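Local coordinates for protein glycerol-3-phosphate dehydrogenase [NAD(+)] 1 (Saccharomyces cerevisiae, PDB 4FGW) that catalyses the NAD-dependent interconversion of dihydroxyacetone phosphate and sn-glycerol 3-phosphate, allowing glycerol to accumulate under hyperosmotic stress, at residues 342-347 and 369-374; 360-365 and 377-382; 250-255 and 263-268; 199-204 and 233-238. One frame throughout, in Å; residues are numbered along the deposited sequence.

Overall arrangement
Along the chain contact 4 comes first, then contact 3; contacts 1 and 2 follow with their segments alternating. Contacts 1, 2 and 3 cluster in the C-terminal helical domain, with centres 11 to 16 Å apart. Contacts 1 and 2 share helix 361-371, and both touch contact 3: I369 and V370 pack on F254, and L379 on V255. Contact 4 lies about 31 Å (between centres) from each of contacts 1 and 3, at the edge of the Rossmann-type nucleotide-binding domain. Helix 235-257 spans that distance. It starts in contact 4, carries the probable proton acceptor K245 and runs through contact 3 near its C-terminal end, so it ties the two domains together.

Contact 1 (342-347 and 369-374); sequences ITCKEV and IVYNNY
C344 and K345 of helix 340-354 lie across from V370 of helix 361-371 and the following Y371, with the CA atoms of K345 and Y371 7.9 Å apart. The Y371 side chain reaches across toward them. The K345 side chain crosses it at about a right angle. K345 CG is anti to the backbone N (chi1 179°) and sits over one ring face, offset toward the rim. K345 CB is 3.6 Å from Y371 CE1, and K345 CD is 3.6 Å from Y371 CZ. K345 NZ forms a salt bridge with E349. Its cation-pi attraction to the ring is long and at most weak. C344 SG comes in at the ring edge, in its plane, 3.8 Å from Y371 CE1. This is a sulfur-aromatic contact within the helical C-terminal domain, on the helix that follows Q339, a probable NAD-binding residue. W326 meets the Y371 ring edge-to-face. Y371 OH is hydrogen-bonded to L341 O. An alanine at Y371 would probably open a gap beside C344 and the K345 chain and leave L341 O without its phenol partner. Deeper in, C344 SG meets V370 CB more loosely, at 4.3 Å.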
loop_
_atom_site.group_PDB
_atom_site.type_symbol
_atom_site.label_atom_id
_atom_site.label_comp_id
_atom_site.label_asym_id
_atom_site.label_seq_id
_atom_site.Cartn_x
_atom_site.Cartn_y
_atom_site.Cartn_z
ATOM N N ILE A 342 18.857 -9.187 -9.206
ATOM C CA ILE A 342 18.810 -10.271 -10.187
ATOM C C ILE A 342 17.450 -10.253 -10.907
ATOM O O ILE A 342 17.408 -10.331 -12.134
ATOM C CB ILE A 342 19.142 -11.642 -9.519
ATOM C CG1 ILE A 342 20.611 -11.686 -9.036
ATOM C CG2 ILE A 342 18.864 -12.823 -10.445
ATOM C CD1 ILE A 342 20.776 -11.914 -7.535
ATOM N N THR A 343 16.353 -10.126 -10.141
ATOM C CA THR A 343 14.980 -10.115 -10.649
ATOM C C THR A 343 14.725 -9.058 -11.723
ATOM O O THR A 343 14.143 -9.402 -12.754
ATOM C CB THR A 343 13.961 -10.131 -9.506
ATOM O OG1 THR A 343 14.357 -11.127 -8.565
ATOM C CG2 THR A 343 12.541 -10.429 -9.987
ATOM N N CYS A 344 15.203 -7.804 -11.520
ATOM C CA CYS A 344 15.022 -6.742 -12.518
ATOM C C CYS A 344 15.679 -7.067 -13.871
ATOM O O CYS A 344 15.151 -6.664 -14.909
ATOM C CB CYS A 344 15.414 -5.361 -11.990
ATOM S SG CYS A 344 17.194 -5.072 -11.858
ATOM N N LYS A 345 16.778 -7.861 -13.852
ATOM C CA LYS A 345 17.473 -8.337 -15.044
ATOM C C LYS A 345 16.658 -9.474 -15.687
ATOM O O LYS A 345 16.444 -9.452 -16.900
ATOM C CB LYS A 345 18.897 -8.808 -14.684
ATOM C CG LYS A 345 19.714 -9.342 -15.849
ATOM C CD LYS A 345 21.127 -9.697 -15.394
ATOM C CE LYS A 345 21.772 -10.803 -16.197
ATOM N NZ LYS A 345 22.028 -10.402 -17.602
ATOM N N GLU A 346 16.215 -10.460 -14.867
ATOM C CA GLU A 346 15.433 -11.640 -15.274
ATOM C C GLU A 346 14.079 -11.252 -15.895
ATOM O O GLU A 346 13.671 -11.858 -16.888
ATOM C CB GLU A 346 15.195 -12.574 -14.077
ATOM C CG GLU A 346 16.419 -13.311 -13.553
ATOM C CD GLU A 346 16.150 -14.281 -12.413
ATOM O OE1 GLU A 346 17.043 -15.116 -12.135
ATOM O OE2 GLU A 346 15.051 -14.230 -11.812
ATOM N N VAL A 347 13.384 -10.251 -15.297
ATOM C CA VAL A 347 12.101 -9.730 -15.783
ATOM C C VAL A 347 12.333 -9.075 -17.151
ATOM O O VAL A 347 11.625 -9.398 -18.108
ATOM C CB VAL A 347 11.423 -8.780 -14.751
ATOM C CG1 VAL A 347 10.204 -8.074 -15.340
ATOM C CG2 VAL A 347 11.029 -9.543 -13.498
ATOM N N ILE A 369 18.894 1.565 -14.439
ATOM C CA ILE A 369 19.659 2.258 -13.396
ATOM C C ILE A 369 20.729 1.317 -12.812
ATOM O O ILE A 369 21.897 1.703 -12.714
ATOM C CB ILE A 369 18.709 2.851 -12.303
ATOM C CG1 ILE A 369 17.897 4.046 -12.856
ATOM C CG2 ILE A 369 19.473 3.254 -11.028
ATOM C CD1 ILE A 369 16.577 4.351 -12.082
ATOM N N VAL A 370 20.311 0.089 -12.428
ATOM C CA VAL A 370 21.143 -0.951 -11.814
ATOM C C VAL A 370 22.265 -1.457 -12.728
ATOM O O VAL A 370 23.428 -1.435 -12.322
ATOM C CB VAL A 370 20.280 -2.110 -11.225
ATOM C CG1 VAL A 370 21.149 -3.276 -10.747
ATOM C CG2 VAL A 370 19.377 -1.614 -10.095
ATOM N N TYR A 371 21.919 -1.927 -13.942
ATOM C CA TYR A 371 22.875 -2.521 -14.885
ATOM C C TYR A 371 23.623 -1.552 -15.755
ATOM O O TYR A 371 24.848 -1.637 -15.852
ATOM C CB TYR A 371 22.235 -3.666 -15.678
ATOM C CG TYR A 371 21.984 -4.859 -14.789
ATOM C CD1 TYR A 371 20.801 -4.975 -14.061
ATOM C CD2 TYR A 371 22.972 -5.815 -14.579
ATOM C CE1 TYR A 371 20.592 -6.035 -13.186
ATOM C CE2 TYR A 371 22.772 -6.885 -13.711
ATOM C CZ TYR A 371 21.580 -6.992 -13.017
ATOM O OH TYR A 371 21.383 -8.052 -12.167
ATOM N N ASN A 372 22.902 -0.630 -16.390
ATOM C CA ASN A 372 23.525 0.394 -17.219
ATOM C C ASN A 372 23.728 1.625 -16.315
ATOM O O ASN A 372 23.603 1.486 -15.098
ATOM C CB ASN A 372 22.678 0.643 -18.476
ATOM C CG ASN A 372 22.394 -0.642 -19.240
ATOM O OD1 ASN A 372 23.299 -1.415 -19.574
ATOM N ND2 ASN A 372 21.127 -0.939 -19.467
ATOM N N ASN A 373 24.003 2.800 -16.828
ATOM C CA ASN A 373 24.229 3.873 -15.880
ATOM C C ASN A 373 23.256 5.000 -15.992
ATOM O O ASN A 373 23.634 6.155 -16.044
ATOM C CB ASN A 373 25.657 4.376 -15.938
ATOM C CG ASN A 373 26.580 3.547 -15.099
ATOM O OD1 ASN A 373 27.163 2.571 -15.573
ATOM N ND2 ASN A 373 26.701 3.907 -13.831
ATOM N N TYR A 374 21.989 4.631 -16.002
ATOM C CA TYR A 374 20.860 5.551 -16.115
ATOM C C TYR A 374 20.762 6.526 -14.937
ATOM O O TYR A 374 20.875 6.102 -13.786
ATOM C CB TYR A 374 19.555 4.822 -16.471
ATOM C CG TYR A 374 19.428 4.523 -17.955
ATOM C CD1 TYR A 374 18.397 5.071 -18.712
ATOM C CD2 TYR A 374 20.356 3.710 -18.608
ATOM C CE1 TYR A 374 18.286 4.813 -20.081
ATOM C CE2 TYR A 374 20.263 3.460 -19.978
ATOM C CZ TYR A 374 19.217 4.000 -20.708
ATOM O OH TYR A 374 19.109 3.733 -22.049
#

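Contact 2 (360-365 and 377-382); sequences FPLFEA and KNLPDM
A365 is the focus of the tight part of this contact, where its methyl group meets L379 and M382. A365 CB is 3.5 Å from L379 CD1. L379 CG stands anti to the backbone N (chi1 -159°), and the CD1 branch beyond it makes the contact. M382 comes to the same methyl with its thioether, and its SD is 3.8 Å from A365 CB. The methionine chain bends at chi3 (-86°), which places CE 3.9 Å from A365 CB. The small alanine is thus touched by two larger side chains of the other segment. L362 touches L379 more loosely, its CD1 being 4.3 Å from L379 CD1. A365, L362 and L379 are all buried, and L379 also packs on V255 of helix 235-257.

The short helix 379-383 is the last helix of the model, and here it packs back against the first turn of helix 361-371 in the helical C-terminal domain. The start of helix 361-371 is held from elsewhere as well: the carboxylate of E275 accepts hydrogen bonds from L362 N and F363 N. On the second subunit's side, P380 O accepts from H228 NE2 of that neighbouring chain.

Toward solvent the two segments interlock less. P361 and M382 are both partly exposed, and their CA atoms are 6.4 Å apart. P361 makes one close approach there, to backbone and not to a side chain: its CB is 3.4 Å from M382 O. No hydrogen bond joins the two segments.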
loop_
_atom_site.group_PDB
_atom_site.type_symbol
_atom_site.label_atom_id
_atom_site.label_comp_id
_atom_site.label_asym_id
_atom_site.label_seq_id
_atom_site.Cartn_x
_atom_site.Cartn_y
_atom_site.Cartn_z
ATOM N N PHE A 360 6.051 -2.136 -19.106
ATOM C CA PHE A 360 6.486 -2.052 -17.710
ATOM C C PHE A 360 7.604 -1.004 -17.509
ATOM O O PHE A 360 8.736 -1.381 -17.192
ATOM C CB PHE A 360 6.860 -3.458 -17.180
ATOM C CG PHE A 360 5.758 -4.482 -17.352
ATOM C CD1 PHE A 360 5.648 -5.222 -18.525
ATOM C CD2 PHE A 360 4.817 -4.687 -16.354
ATOM C CE1 PHE A 360 4.614 -6.146 -18.696
ATOM C CE2 PHE A 360 3.791 -5.618 -16.522
ATOM C CZ PHE A 360 3.694 -6.339 -17.692
ATOM N N PRO A 361 7.309 0.317 -17.672
ATOM C CA PRO A 361 8.368 1.333 -17.519
ATOM C C PRO A 361 9.120 1.365 -16.189
ATOM O O PRO A 361 10.318 1.634 -16.220
ATOM C CB PRO A 361 7.664 2.656 -17.840
ATOM C CG PRO A 361 6.226 2.380 -17.682
ATOM C CD PRO A 361 6.031 0.948 -18.061
ATOM N N LEU A 362 8.456 1.071 -15.042
ATOM C CA LEU A 362 9.133 1.050 -13.736
ATOM C C LEU A 362 10.119 -0.108 -13.623
ATOM O O LEU A 362 11.261 0.113 -13.209
ATOM C CB LEU A 362 8.160 1.082 -12.550
ATOM C CG LEU A 362 8.794 1.008 -11.143
ATOM C CD1 LEU A 362 9.623 2.266 -10.827
ATOM C CD2 LEU A 362 7.753 0.774 -10.094
ATOM N N PHE A 363 9.697 -1.329 -14.028
ATOM C CA PHE A 363 10.556 -2.521 -14.050
ATOM C C PHE A 363 11.759 -2.262 -14.958
ATOM O O PHE A 363 12.886 -2.590 -14.581
ATOM C CB PHE A 363 9.780 -3.778 -14.511
ATOM C CG PHE A 363 8.708 -4.327 -13.588
ATOM C CD1 PHE A 363 7.829 -5.312 -14.024
ATOM C CD2 PHE A 363 8.576 -3.856 -12.283
ATOM C CE1 PHE A 363 6.833 -5.814 -13.172
ATOM C CE2 PHE A 363 7.582 -4.362 -11.434
ATOM C CZ PHE A 363 6.723 -5.341 -11.885
ATOM N N GLU A 364 11.524 -1.615 -16.121
ATOM C CA GLU A 364 12.576 -1.264 -17.078
ATOM C C GLU A 364 13.525 -0.213 -16.501
ATOM O O GLU A 364 14.736 -0.374 -16.624
ATOM C CB GLU A 364 11.988 -0.796 -18.420
ATOM C CG GLU A 364 13.044 -0.645 -19.509
ATOM C CD GLU A 364 12.655 0.128 -20.756
ATOM O OE1 GLU A 364 11.480 0.546 -20.871
ATOM O OE2 GLU A 364 13.531 0.294 -21.635
ATOM N N ALA A 365 12.975 0.839 -15.860
ATOM C CA ALA A 365 13.726 1.935 -15.240
ATOM C C ALA A 365 14.701 1.428 -14.171
ATOM O O ALA A 365 15.870 1.815 -14.201
ATOM C CB ALA A 365 12.769 2.954 -14.645
ATOM N N LYS A 377 17.720 10.171 -11.360
ATOM C CA LYS A 377 16.916 11.389 -11.184
ATOM C C LYS A 377 15.828 11.453 -12.272
ATOM O O LYS A 377 14.839 12.169 -12.111
ATOM C CB LYS A 377 17.799 12.649 -11.289
ATOM C CG LYS A 377 18.941 12.743 -10.272
ATOM C CD LYS A 377 19.688 14.085 -10.358
ATOM C CE LYS A 377 20.685 14.169 -11.497
ATOM N NZ LYS A 377 21.236 15.542 -11.648
ATOM N N ASN A 378 16.033 10.716 -13.384
ATOM C CA ASN A 378 15.130 10.647 -14.535
ATOM C C ASN A 378 13.952 9.694 -14.326
ATOM O O ASN A 378 13.099 9.595 -15.211
ATOM C CB ASN A 378 15.905 10.256 -15.796
ATOM C CG ASN A 378 16.948 11.245 -16.266
ATOM O OD1 ASN A 378 17.783 10.918 -17.111
ATOM N ND2 ASN A 378 16.913 12.479 -15.776
ATOM N N LEU A 379 13.904 8.998 -13.164
ATOM C CA LEU A 379 12.851 8.051 -12.778
ATOM C C LEU A 379 11.423 8.579 -13.043
ATOM O O LEU A 379 10.703 7.887 -13.767
ATOM C CB LEU A 379 13.065 7.541 -11.335
ATOM C CG LEU A 379 12.403 6.227 -10.901
ATOM C CD1 LEU A 379 12.773 5.077 -11.808
ATOM C CD2 LEU A 379 12.835 5.863 -9.506
ATOM N N PRO A 380 11.026 9.818 -12.607
ATOM C CA PRO A 380 9.677 10.328 -12.943
ATOM C C PRO A 380 9.378 10.413 -14.443
ATOM O O PRO A 380 8.270 10.068 -14.849
ATOM C CB PRO A 380 9.660 11.721 -12.309
ATOM C CG PRO A 380 10.645 11.642 -11.212
ATOM C CD PRO A 380 11.742 10.790 -11.752
ATOM N N ASP A 381 10.362 10.862 -15.256
ATOM C CA ASP A 381 10.249 10.981 -16.713
ATOM C C ASP A 381 10.114 9.612 -17.392
ATOM O O ASP A 381 9.424 9.505 -18.407
ATOM C CB ASP A 381 11.466 11.723 -17.297
ATOM C CG ASP A 381 11.662 13.164 -16.853
ATOM O OD1 ASP A 381 10.675 13.791 -16.399
ATOM O OD2 ASP A 381 12.791 13.682 -17.011
ATOM N N MET A 382 10.782 8.581 -16.839
ATOM C CA MET A 382 10.771 7.210 -17.361
ATOM C C MET A 382 9.421 6.520 -17.155
ATOM O O MET A 382 8.984 5.758 -18.017
ATOM C CB MET A 382 11.893 6.373 -16.726
ATOM C CG MET A 382 13.284 6.840 -17.103
ATOM S SD MET A 382 14.569 5.679 -16.598
ATOM C CE MET A 382 14.859 6.191 -14.977
#

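Contact 3 (250-255 and 263-268); sequences LGCGFV and NASAAI
C252 and S265 mark the nearest backbone approach of two almost antiparallel helices, their CA atoms 4.9 Å apart. The segment axes run at 161° and come within 8.7 Å. Helices 235-257 and 261-283 follow each other closely in the chain and form a helical hairpin in the C-terminal domain. All the touching residues are buried. I268 has the largest share of the buried surface. Its CG2 branch is anti to the backbone N, which lays it against the G251-C252 backbone and 3.7 Å from C252 SG. G251 has no side chain, and a CB there would probably be tight against this branch. I268 CD1 meets V255 CG2 tip to tip at 3.4 Å. The other V255 methyl turns to A264, with V255 CG1 3.6 Å from A264 CB. An alanine in place of I268 would probably open a gap beside G251 and C252 and leave the V255 CG2 methyl without its mate.

The second subunit lies against the hairpin. W193 of that neighbouring chain packs on A264 and I268, and T304 of the same chain is hydrogen-bonded through OG1 to N263 OD1. Near the closest backbone point, S265 OG has a weak hydrogen bond to E256 and sits 3.6 Å from C252 CB.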
loop_
_atom_site.group_PDB
_atom_site.type_symbol
_atom_site.label_atom_id
_atom_site.label_comp_id
_atom_site.label_asym_id
_atom_site.label_seq_id
_atom_site.Cartn_x
_atom_site.Cartn_y
_atom_site.Cartn_z
ATOM N N LEU A 250 13.507 -1.421 -4.929
ATOM C CA LEU A 250 14.706 -0.758 -5.443
ATOM C C LEU A 250 14.371 0.666 -5.896
ATOM O O LEU A 250 15.072 1.599 -5.511
ATOM C CB LEU A 250 15.385 -1.560 -6.565
ATOM C CG LEU A 250 16.083 -2.877 -6.173
ATOM C CD1 LEU A 250 16.433 -3.685 -7.396
ATOM C CD2 LEU A 250 17.362 -2.622 -5.369
ATOM N N GLY A 251 13.265 0.820 -6.634
ATOM C CA GLY A 251 12.759 2.110 -7.096
ATOM C C GLY A 251 12.430 3.052 -5.955
ATOM O O GLY A 251 12.652 4.259 -6.081
ATOM N N CYS A 252 11.933 2.503 -4.813
ATOM C CA CYS A 252 11.613 3.261 -3.586
ATOM C C CYS A 252 12.879 3.773 -2.913
ATOM O O CYS A 252 12.916 4.925 -2.474
ATOM C CB CYS A 252 10.784 2.423 -2.618
ATOM S SG CYS A 252 9.133 2.023 -3.219
ATOM N N GLY A 253 13.882 2.898 -2.814
ATOM C CA GLY A 253 15.181 3.210 -2.229
ATOM C C GLY A 253 15.885 4.322 -2.973
ATOM O O GLY A 253 16.385 5.264 -2.347
ATOM N N PHE A 254 15.872 4.247 -4.330
ATOM C CA PHE A 254 16.458 5.264 -5.205
ATOM C C PHE A 254 15.847 6.618 -4.891
ATOM O O PHE A 254 16.559 7.588 -4.631
ATOM C CB PHE A 254 16.210 4.927 -6.692
ATOM C CG PHE A 254 16.843 3.662 -7.223
ATOM C CD1 PHE A 254 16.271 2.975 -8.287
ATOM C CD2 PHE A 254 18.016 3.164 -6.669
ATOM C CE1 PHE A 254 16.853 1.803 -8.776
ATOM C CE2 PHE A 254 18.595 1.995 -7.157
ATOM C CZ PHE A 254 18.012 1.321 -8.209
ATOM N N VAL A 255 14.522 6.651 -4.856
ATOM C CA VAL A 255 13.713 7.829 -4.607
ATOM C C VAL A 255 13.879 8.413 -3.179
ATOM O O VAL A 255 13.938 9.636 -3.029
ATOM C CB VAL A 255 12.276 7.500 -5.065
ATOM C CG1 VAL A 255 11.232 7.666 -3.970
ATOM C CG2 VAL A 255 11.920 8.252 -6.328
ATOM N N ASN A 263 6.209 10.646 0.008
ATOM C CA ASN A 263 5.258 10.877 -1.082
ATOM C C ASN A 263 5.748 10.333 -2.403
ATOM O O ASN A 263 4.959 9.799 -3.175
ATOM C CB ASN A 263 4.917 12.362 -1.204
ATOM C CG ASN A 263 4.159 12.928 -0.029
ATOM O OD1 ASN A 263 3.495 12.202 0.713
ATOM N ND2 ASN A 263 4.256 14.231 0.192
ATOM N N ALA A 264 7.056 10.459 -2.653
ATOM C CA ALA A 264 7.699 9.954 -3.854
ATOM C C ALA A 264 7.802 8.437 -3.773
ATOM O O ALA A 264 7.580 7.764 -4.773
ATOM C CB ALA A 264 9.067 10.579 -4.014
ATOM N N SER A 265 8.084 7.895 -2.575
ATOM C CA SER A 265 8.177 6.457 -2.316
ATOM C C SER A 265 6.813 5.787 -2.520
ATOM O O SER A 265 6.730 4.790 -3.235
ATOM C CB SER A 265 8.697 6.211 -0.904
ATOM O OG SER A 265 8.895 4.827 -0.675
ATOM N N ALA A 266 5.739 6.371 -1.928
ATOM C CA ALA A 266 4.350 5.904 -2.040
ATOM C C ALA A 266 3.899 5.870 -3.510
ATOM O O ALA A 266 3.183 4.947 -3.896
ATOM C CB ALA A 266 3.436 6.805 -1.230
ATOM N N ALA A 267 4.357 6.851 -4.332
ATOM C CA ALA A 267 4.082 6.934 -5.771
ATOM C C ALA A 267 4.688 5.739 -6.521
ATOM O O ALA A 267 3.997 5.158 -7.358
ATOM C CB ALA A 267 4.610 8.245 -6.340
ATOM N N ILE A 268 5.946 5.343 -6.191
ATOM C CA ILE A 268 6.616 4.175 -6.793
ATOM C C ILE A 268 5.917 2.886 -6.395
ATOM O O ILE A 268 5.785 1.991 -7.231
ATOM C CB ILE A 268 8.175 4.154 -6.600
ATOM C CG1 ILE A 268 8.831 5.127 -7.583
ATOM C CG2 ILE A 268 8.797 2.758 -6.822
ATOM C CD1 ILE A 268 9.241 6.268 -7.002
#

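Contact 4 (199-204 and 233-238); sequences AYHIPK and EDVAGI
H201 and E233 meet where the loop after strand 194-199 passes the turn that leads from strand 227-232 into helix 235-257. These two strands are neighbours in the sheet of the Rossmann-type domain, and the long helix carries the chain on into the helical domain. The H201 side chain has CG anti to the carbonyl carbon (chi1 -71°). Its ring lies under the E233 carbonyl, with E233 O over the ring centre, 3.0 Å above the plane. E233 O is also close to H201 NE2, but the angle is poor and the pair is not a hydrogen bond. The E233 chain bends at chi2 (-140°) and crosses the H201 side chain at about a right angle. E233 OE2 is 4.8 Å from H201 NE2, not in contact, yet the carboxylate might favour a positive charge on the ring. E233 CA also makes a CA-H...O contact to Y200 O.

A199 CB packs on V235 CG2 and, at 3.7 Å, on I238 CD1. It also abuts the backbone oxygen D234 O at 3.4 Å. V235 CG2 covers the next peptide, 3.5 Å from A199 O. D234 turns the other way and takes the N-cap position of helix 235-257. Its OD2 is gripped by R288 N, S287 OG and T291 OG1. Its OD1 accepts from G237 N at 2.9 Å, the N-H meeting it from above the carboxylate plane.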
loop_
_atom_site.group_PDB
_atom_site.type_symbol
_atom_site.label_atom_id
_atom_site.label_comp_id
_atom_site.label_asym_id
_atom_site.label_seq_id
_atom_site.Cartn_x
_atom_site.Cartn_y
_atom_site.Cartn_z
ATOM N N ALA A 199 -2.869 -19.929 -0.838
ATOM C CA ALA A 199 -3.587 -20.111 -2.099
ATOM C C ALA A 199 -3.541 -21.556 -2.535
ATOM O O ALA A 199 -2.489 -22.187 -2.464
ATOM C CB ALA A 199 -3.022 -19.209 -3.172
ATOM N N TYR A 200 -4.686 -22.094 -2.967
ATOM C CA TYR A 200 -4.801 -23.490 -3.399
ATOM C C TYR A 200 -6.028 -23.664 -4.285
ATOM O O TYR A 200 -7.136 -23.275 -3.902
ATOM C CB TYR A 200 -4.892 -24.405 -2.158
ATOM C CG TYR A 200 -5.006 -25.887 -2.429
ATOM C CD1 TYR A 200 -3.870 -26.669 -2.622
ATOM C CD2 TYR A 200 -6.240 -26.530 -2.390
ATOM C CE1 TYR A 200 -3.966 -28.043 -2.833
ATOM C CE2 TYR A 200 -6.349 -27.903 -2.597
ATOM C CZ TYR A 200 -5.209 -28.657 -2.822
ATOM O OH TYR A 200 -5.317 -30.011 -3.031
ATOM N N HIS A 201 -5.822 -24.230 -5.478
ATOM C CA HIS A 201 -6.913 -24.534 -6.398
ATOM C C HIS A 201 -7.384 -25.928 -6.037
ATOM O O HIS A 201 -6.577 -26.865 -6.051
ATOM C CB HIS A 201 -6.449 -24.509 -7.869
ATOM C CG HIS A 201 -6.137 -23.139 -8.387
ATOM N ND1 HIS A 201 -4.839 -22.762 -8.694
ATOM C CD2 HIS A 201 -6.967 -22.098 -8.640
ATOM C CE1 HIS A 201 -4.918 -21.512 -9.122
ATOM N NE2 HIS A 201 -6.177 -21.066 -9.100
ATOM N N ILE A 202 -8.671 -26.062 -5.667
ATOM C CA ILE A 202 -9.263 -27.358 -5.340
ATOM C C ILE A 202 -9.218 -28.187 -6.634
ATOM O O ILE A 202 -9.669 -27.697 -7.674
ATOM C CB ILE A 202 -10.689 -27.211 -4.732
ATOM C CG1 ILE A 202 -10.618 -26.665 -3.296
ATOM C CG2 ILE A 202 -11.465 -28.537 -4.759
ATOM C CD1 ILE A 202 -11.295 -25.395 -3.133
ATOM N N PRO A 203 -8.584 -29.384 -6.617
ATOM C CA PRO A 203 -8.459 -30.163 -7.860
ATOM C C PRO A 203 -9.695 -30.970 -8.258
ATOM O O PRO A 203 -10.674 -31.038 -7.515
ATOM C CB PRO A 203 -7.250 -31.062 -7.584
ATOM C CG PRO A 203 -7.263 -31.263 -6.117
ATOM C CD PRO A 203 -7.946 -30.081 -5.480
ATOM N N LYS A 204 -9.633 -31.581 -9.452
ATOM C CA LYS A 204 -10.666 -32.445 -10.028
ATOM C C LYS A 204 -10.723 -33.785 -9.278
ATOM O O LYS A 204 -11.792 -34.392 -9.171
ATOM C CB LYS A 204 -10.412 -32.663 -11.535
ATOM C CG LYS A 204 -8.939 -32.917 -11.918
ATOM C CD LYS A 204 -8.387 -31.902 -12.941
ATOM C CE LYS A 204 -8.052 -30.528 -12.385
ATOM N NZ LYS A 204 -6.810 -30.524 -11.563
ATOM N N GLU A 233 -7.810 -19.063 -3.959
ATOM C CA GLU A 233 -7.514 -19.991 -5.054
ATOM C C GLU A 233 -6.278 -19.569 -5.851
ATOM O O GLU A 233 -5.484 -20.420 -6.238
ATOM C CB GLU A 233 -8.717 -20.098 -6.008
ATOM C CG GLU A 233 -9.840 -20.976 -5.493
ATOM C CD GLU A 233 -10.476 -21.834 -6.566
ATOM O OE1 GLU A 233 -11.511 -21.405 -7.126
ATOM O OE2 GLU A 233 -9.934 -22.925 -6.862
ATOM N N ASP A 234 -6.138 -18.253 -6.110
ATOM C CA ASP A 234 -5.091 -17.656 -6.934
ATOM C C ASP A 234 -3.642 -17.907 -6.487
ATOM O O ASP A 234 -3.015 -17.051 -5.851
ATOM C CB ASP A 234 -5.415 -16.173 -7.216
ATOM C CG ASP A 234 -4.596 -15.497 -8.303
ATOM O OD1 ASP A 234 -3.837 -16.200 -9.007
ATOM O OD2 ASP A 234 -4.715 -14.264 -8.449
ATOM N N VAL A 235 -3.106 -19.092 -6.866
ATOM C CA VAL A 235 -1.732 -19.535 -6.603
ATOM C C VAL A 235 -0.742 -18.657 -7.391
ATOM O O VAL A 235 0.312 -18.307 -6.864
ATOM C CB VAL A 235 -1.535 -21.067 -6.866
ATOM C CG1 VAL A 235 -0.072 -21.484 -6.758
ATOM C CG2 VAL A 235 -2.394 -21.907 -5.924
ATOM N N ALA A 236 -1.087 -18.293 -8.638
ATOM C CA ALA A 236 -0.240 -17.455 -9.491
ATOM C C ALA A 236 -0.020 -16.035 -8.913
ATOM O O ALA A 236 1.132 -15.610 -8.799
ATOM C CB ALA A 236 -0.825 -17.382 -10.890
ATOM N N GLY A 237 -1.109 -15.356 -8.521
ATOM C CA GLY A 237 -1.097 -14.003 -7.957
ATOM C C GLY A 237 -0.205 -13.842 -6.743
ATOM O O GLY A 237 0.679 -12.979 -6.739
ATOM N N ILE A 238 -0.373 -14.698 -5.759
ATOM C CA ILE A 238 0.445 -14.615 -4.571
ATOM C C ILE A 238 1.927 -14.902 -4.786
ATOM O O ILE A 238 2.755 -14.363 -4.092
ATOM C CB ILE A 238 -0.181 -15.404 -3.428
ATOM C CG1 ILE A 238 0.507 -16.725 -3.164
ATOM C CG2 ILE A 238 -1.563 -15.708 -3.769
ATOM C CD1 ILE A 238 -0.017 -17.398 -1.947
#